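Local structure of oxidoreductase (Azotobacter vinelandii, 7D5M) at residues G19-Q24 against G53-V58. The protein binds NAD+ and, as a homolog of inositol dehydrogenase, probably catalyses the NAD-dependent oxidation of a sugar or polyol hydroxyl group. Residues are numbered along the deposited sequence; the frame is centred on the assembly and turned at random.
With NAD (nicotinamide-adenine-dinucleotide), chain B.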
ATOM      1  N   GLY A  19     -30.750   7.055 -19.139  1.00 13.54           N
ATOM      2  CA  GLY A  19     -29.359   7.462 -19.385  1.00 14.07           C
ATOM      3  C   GLY A  19     -29.274   8.882 -19.915  1.00 14.11           C
ATOM      4  O   GLY A  19     -28.315   9.179 -20.640  1.00 15.40           O
ATOM      5  N   GLY A  20     -30.217   9.743 -19.536  1.00 13.87           N
ATOM      6  CA  GLY A  20     -30.319  11.113 -20.055  1.00 14.53           C
ATOM      7  C   GLY A  20     -29.254  12.049 -19.492  1.00 15.06           C
ATOM      8  O   GLY A  20     -28.286  11.583 -18.820  1.00 15.46           O
ATOM      9  N   ARG A  21     -29.432  13.337 -19.770  1.00 16.48           N
ATOM     10  CA  ARG A  21     -28.418  14.402 -19.560  1.00 17.46           C
ATOM     11  C   ARG A  21     -27.870  14.392 -18.135  1.00 17.62           C
ATOM     12  O   ARG A  21     -26.657  14.589 -17.988  1.00 18.02           O
ATOM     13  CB  ARG A  21     -29.017  15.779 -19.838  1.00 18.91           C
ATOM     14  CG  ARG A  21     -27.960  16.866 -19.957  1.00 20.39           C
ATOM     15  CD  ARG A  21     -28.446  18.023 -20.803  1.00 22.36           C
ATOM     16  NE  ARG A  21     -29.349  18.853 -20.029  1.00 24.48           N
ATOM     17  CZ  ARG A  21     -30.347  19.574 -20.541  1.00 25.81           C
ATOM     18  NH1 ARG A  21     -30.595  19.543 -21.843  1.00 26.99           N
ATOM     19  NH2 ARG A  21     -31.107  20.306 -19.740  1.00 25.73           N
ATOM     20  N   ASN A  22     -28.724  14.203 -17.131  1.00 17.69           N
ATOM     21  CA  ASN A  22     -28.316  14.340 -15.712  1.00 18.59           C
ATOM     22  C   ASN A  22     -28.106  12.969 -15.058  1.00 17.96           C
ATOM     23  O   ASN A  22     -27.917  12.952 -13.831  1.00 17.70           O
ATOM     24  CB  ASN A  22     -29.334  15.198 -14.954  1.00 20.33           C
ATOM     25  CG  ASN A  22     -29.462  16.578 -15.562  1.00 20.67           C
ATOM     26  OD1 ASN A  22     -28.465  17.165 -15.970  1.00 23.32           O
ATOM     27  ND2 ASN A  22     -30.684  17.085 -15.666  1.00 21.48           N
ATOM     28  N   SER A  23     -28.116  11.866 -15.814  1.00 16.70           N
ATOM     29  CA  SER A  23     -28.013  10.495 -15.242  1.00 16.64           C
ATOM     30  C   SER A  23     -26.586  10.194 -14.762  1.00 16.96           C
ATOM     31  O   SER A  23     -25.625  10.746 -15.313  1.00 16.65           O
ATOM     32  CB  SER A  23     -28.487   9.442 -16.210  1.00 16.79           C
ATOM     33  OG  SER A  23     -27.576   9.316 -17.288  1.00 16.30           O
ATOM     34  N   GLN A  24     -26.459   9.294 -13.786  1.00 16.95           N
ATOM     35  CA  GLN A  24     -25.135   8.808 -13.321  1.00 17.78           C
ATOM     36  C   GLN A  24     -24.548   7.834 -14.350  1.00 16.18           C
ATOM     37  O   GLN A  24     -23.323   7.894 -14.597  1.00 16.97           O
ATOM     38  CB  GLN A  24     -25.258   8.097 -11.976  1.00 19.70           C
ATOM     39  CG  GLN A  24     -25.730   8.988 -10.839  1.00 21.34           C
ATOM     40  CD  GLN A  24     -25.557   8.287  -9.512  1.00 23.61           C
ATOM     41  OE1 GLN A  24     -26.028   7.162  -9.307  1.00 25.32           O
ATOM     42  NE2 GLN A  24     -24.852   8.934  -8.598  1.00 24.73           N
ATOM     43  N   GLY A  53     -35.029  15.115 -22.938  1.00 14.96           N
ATOM     44  CA  GLY A  53     -34.561  13.896 -23.626  1.00 14.94           C
ATOM     45  C   GLY A  53     -34.182  14.189 -25.070  1.00 15.30           C
ATOM     46  O   GLY A  53     -33.146  13.698 -25.527  1.00 14.92           O
ATOM     47  N   ARG A  54     -34.996  14.970 -25.780  1.00 15.24           N
ATOM     48  CA  ARG A  54     -34.751  15.299 -27.204  1.00 16.21           C
ATOM     49  C   ARG A  54     -33.572  16.276 -27.305  1.00 15.91           C
ATOM     50  O   ARG A  54     -32.719  16.072 -28.186  1.00 15.03           O
ATOM     51  CB  ARG A  54     -35.997  15.876 -27.880  1.00 17.54           C
ATOM     52  CG  ARG A  54     -35.766  16.231 -29.341  1.00 18.60           C
ATOM     53  CD  ARG A  54     -37.031  16.538 -30.117  1.00 20.04           C
ATOM     54  NE  ARG A  54     -37.846  15.345 -30.310  1.00 21.89           N
ATOM     55  CZ  ARG A  54     -39.026  15.110 -29.730  1.00 23.38           C
ATOM     56  NH1 ARG A  54     -39.569  15.988 -28.898  1.00 23.32           N
ATOM     57  NH2 ARG A  54     -39.660  13.981 -29.988  1.00 24.57           N
ATOM     58  N   GLU A  55     -33.529  17.311 -26.462  1.00 16.66           N
ATOM     59  CA  GLU A  55     -32.380  18.255 -26.424  1.00 17.75           C
ATOM     60  C   GLU A  55     -31.083  17.448 -26.315  1.00 16.03           C
ATOM     61  O   GLU A  55     -30.128  17.739 -27.064  1.00 16.25           O
ATOM     62  CB  GLU A  55     -32.448  19.202 -25.230  1.00 20.15           C
ATOM     63  CG  GLU A  55     -33.463  20.310 -25.379  1.00 23.03           C
ATOM     64  CD  GLU A  55     -33.650  21.107 -24.099  1.00 26.36           C
ATOM     65  OE1 GLU A  55     -32.755  21.051 -23.225  1.00 28.95           O
ATOM     66  OE2 GLU A  55     -34.692  21.762 -23.966  1.00 28.93           O
ATOM     67  N   PHE A  56     -31.047  16.485 -25.396  1.00 15.03           N
ATOM     68  CA  PHE A  56     -29.819  15.703 -25.090  1.00 14.40           C
ATOM     69  C   PHE A  56     -29.522  14.744 -26.251  1.00 14.12           C
ATOM     70  O   PHE A  56     -28.358  14.673 -26.696  1.00 14.43           O
ATOM     71  CB  PHE A  56     -29.943  14.975 -23.749  1.00 14.26           C
ATOM     72  CG  PHE A  56     -28.681  14.267 -23.325  1.00 14.28           C
ATOM     73  CD1 PHE A  56     -27.486  14.964 -23.221  1.00 15.08           C
ATOM     74  CD2 PHE A  56     -28.689  12.918 -23.010  1.00 14.91           C
ATOM     75  CE1 PHE A  56     -26.324  14.314 -22.836  1.00 14.83           C
ATOM     76  CE2 PHE A  56     -27.530  12.278 -22.605  1.00 14.83           C
ATOM     77  CZ  PHE A  56     -26.350  12.977 -22.527  1.00 14.47           C
ATOM     78  N   GLY A  57     -30.533  14.011 -26.734  1.00 13.74           N
ATOM     79  CA  GLY A  57     -30.385  13.107 -27.892  1.00 14.25           C
ATOM     80  C   GLY A  57     -29.717  13.825 -29.056  1.00 15.09           C
ATOM     81  O   GLY A  57     -28.764  13.261 -29.646  1.00 16.00           O
ATOM     82  N   VAL A  58     -30.141  15.059 -29.335  1.00 15.15           N
ATOM     83  CA  VAL A  58     -29.575  15.868 -30.459  1.00 15.87           C
ATOM     84  C   VAL A  58     -28.096  16.150 -30.171  1.00 15.98           C
ATOM     85  O   VAL A  58     -27.280  16.007 -31.119  1.00 16.15           O
ATOM     86  CB  VAL A  58     -30.379  17.155 -30.715  1.00 16.75           C
ATOM     87  CG1 VAL A  58     -29.634  18.126 -31.625  1.00 16.43           C
ATOM     88  CG2 VAL A  58     -31.749  16.814 -31.292  1.00 17.22           C
TER
HETATM   89  PA  NAD B 500     -30.401   8.371 -12.389  1.00 22.31           P
HETATM   90  O1A NAD B 500     -31.584   8.783 -11.570  1.00 23.28           O
HETATM   91  O2A NAD B 500     -29.082   9.056 -12.219  1.00 20.27           O
HETATM   92  O5B NAD B 500     -30.816   8.418 -13.940  1.00 21.11           O
HETATM   93  C5B NAD B 500     -32.154   8.058 -14.406  1.00 19.22           C
HETATM   94  C4B NAD B 500     -32.278   8.504 -15.842  1.00 18.31           C
HETATM   95  O4B NAD B 500     -33.415   7.860 -16.472  1.00 17.49           O
HETATM   96  C3B NAD B 500     -32.509  10.008 -16.040  1.00 17.91           C
HETATM   97  O3B NAD B 500     -31.886  10.432 -17.244  1.00 16.96           O
HETATM   98  C2B NAD B 500     -34.037  10.083 -16.121  1.00 17.11           C
HETATM   99  O2B NAD B 500     -34.537  11.238 -16.755  1.00 16.39           O
HETATM  100  C1B NAD B 500     -34.299   8.846 -16.967  1.00 17.63           C
HETATM  101  N9A NAD B 500     -35.648   8.308 -16.873  1.00 18.69           N
HETATM  102  C8A NAD B 500     -36.355   8.079 -15.722  1.00 18.17           C
HETATM  103  N7A NAD B 500     -37.520   7.519 -15.935  1.00 18.83           N
HETATM  104  C5A NAD B 500     -37.577   7.348 -17.309  1.00 19.06           C
HETATM  105  C6A NAD B 500     -38.561   6.789 -18.148  1.00 19.67           C
HETATM  106  N6A NAD B 500     -39.702   6.257 -17.702  1.00 19.35           N
HETATM  107  N1A NAD B 500     -38.299   6.761 -19.479  1.00 19.96           N
HETATM  108  C2A NAD B 500     -37.146   7.292 -19.914  1.00 19.43           C
HETATM  109  N3A NAD B 500     -36.143   7.830 -19.218  1.00 18.79           N
HETATM  110  C4A NAD B 500     -36.425   7.830 -17.902  1.00 19.04           C
HETATM  111  O3  NAD B 500     -30.126   6.792 -12.173  1.00 21.69           O
HETATM  112  PN  NAD B 500     -28.744   5.959 -12.341  1.00 21.76           P
HETATM  113  O1N NAD B 500     -27.931   6.070 -11.081  1.00 22.52           O
HETATM  114  O2N NAD B 500     -28.107   6.342 -13.643  1.00 18.56           O
HETATM  115  O5D NAD B 500     -29.280   4.450 -12.417  1.00 22.26           O
HETATM  116  C5D NAD B 500     -30.160   4.012 -13.455  1.00 20.09           C
HETATM  117  C4D NAD B 500     -30.135   2.509 -13.420  1.00 20.46           C
HETATM  118  O4D NAD B 500     -28.763   2.063 -13.574  1.00 20.51           O
HETATM  119  C3D NAD B 500     -30.621   1.901 -12.099  1.00 19.21           C
HETATM  120  O3D NAD B 500     -31.300   0.685 -12.359  1.00 19.76           O
HETATM  121  C2D NAD B 500     -29.319   1.670 -11.324  1.00 20.29           C
HETATM  122  O2D NAD B 500     -29.417   0.631 -10.361  1.00 18.49           O
HETATM  123  C1D NAD B 500     -28.385   1.260 -12.464  1.00 21.01           C
HETATM  124  N1N NAD B 500     -26.933   1.489 -12.193  1.00 20.98           N
HETATM  125  C2N NAD B 500     -26.044   0.454 -12.393  1.00 21.59           C
HETATM  126  C3N NAD B 500     -24.688   0.614 -12.102  1.00 20.09           C
HETATM  127  C7N NAD B 500     -23.756  -0.511 -12.497  1.00 19.39           C
HETATM  128  O7N NAD B 500     -24.168  -1.381 -13.273  1.00 17.44           O
HETATM  129  N7N NAD B 500     -22.519  -0.488 -12.011  1.00 15.95           N
HETATM  130  C4N NAD B 500     -24.264   1.796 -11.486  1.00 21.56           C
HETATM  131  C5N NAD B 500     -25.179   2.826 -11.276  1.00 20.98           C
HETATM  132  C6N NAD B 500     -26.458   2.700 -11.773  1.00 21.30           C
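Arg21 lies over one face of the Phe56 ring with its backbone: Arg21 CA stands 3.6 Å from the ring centroid and only 3° off the ring normal, a CH-pi contact. Arg21 N lies over the same ring, 3.4 Å from Phe56 CD2, while Gly19 O comes up at the ring's edge, 3.8 Å from Phe56 CE2. The guanidinium takes no part in this CH-pi contact; its plane is turned 86° from that of the ring. CG of Arg21 is anti to its backbone N (chi1 -167°) and lies against Phe56 CD1, and the chain then bends at chi3. At the guanidinium edge, and in its plane, sits Glu55: Arg21 NH1 donates to Glu55 OE1 over 3.0 Å in a nearly straight hydrogen bond that is also a salt bridge, meeting the oxygen on its anti side.

Such packing exemplifies how the dinucleotide-binding loop of a Rossmann fold, here following strand 12-16, leans on the helix after the second strand. From Gly20 to Ser23 the loop makes a type I beta turn, and Gly20 O accepts hydrogen bonds from both Ser23 N and, on a lone pair in its carbonyl plane, Ser23 OG at 2.8 Å. On the cofactor side, Gly20 N gives a hydrogen bond to NAD O3B of the adenosine ribose, 2.9 Å away, and Gln24 N one to the phosphate oxygen NAD O2A. Asn3 of the second subunit packs on Phe56 and bonds to Arg21 O. Putting an alanine at Phe56 would probably open a gap beneath Arg21 CA and leave the turn freer to shift beside the ribose. Chemically, a nonpolar ring bears the peptide backbone while the charges pair nearer the surface, linking helix 50-59 to the loop that holds NAD.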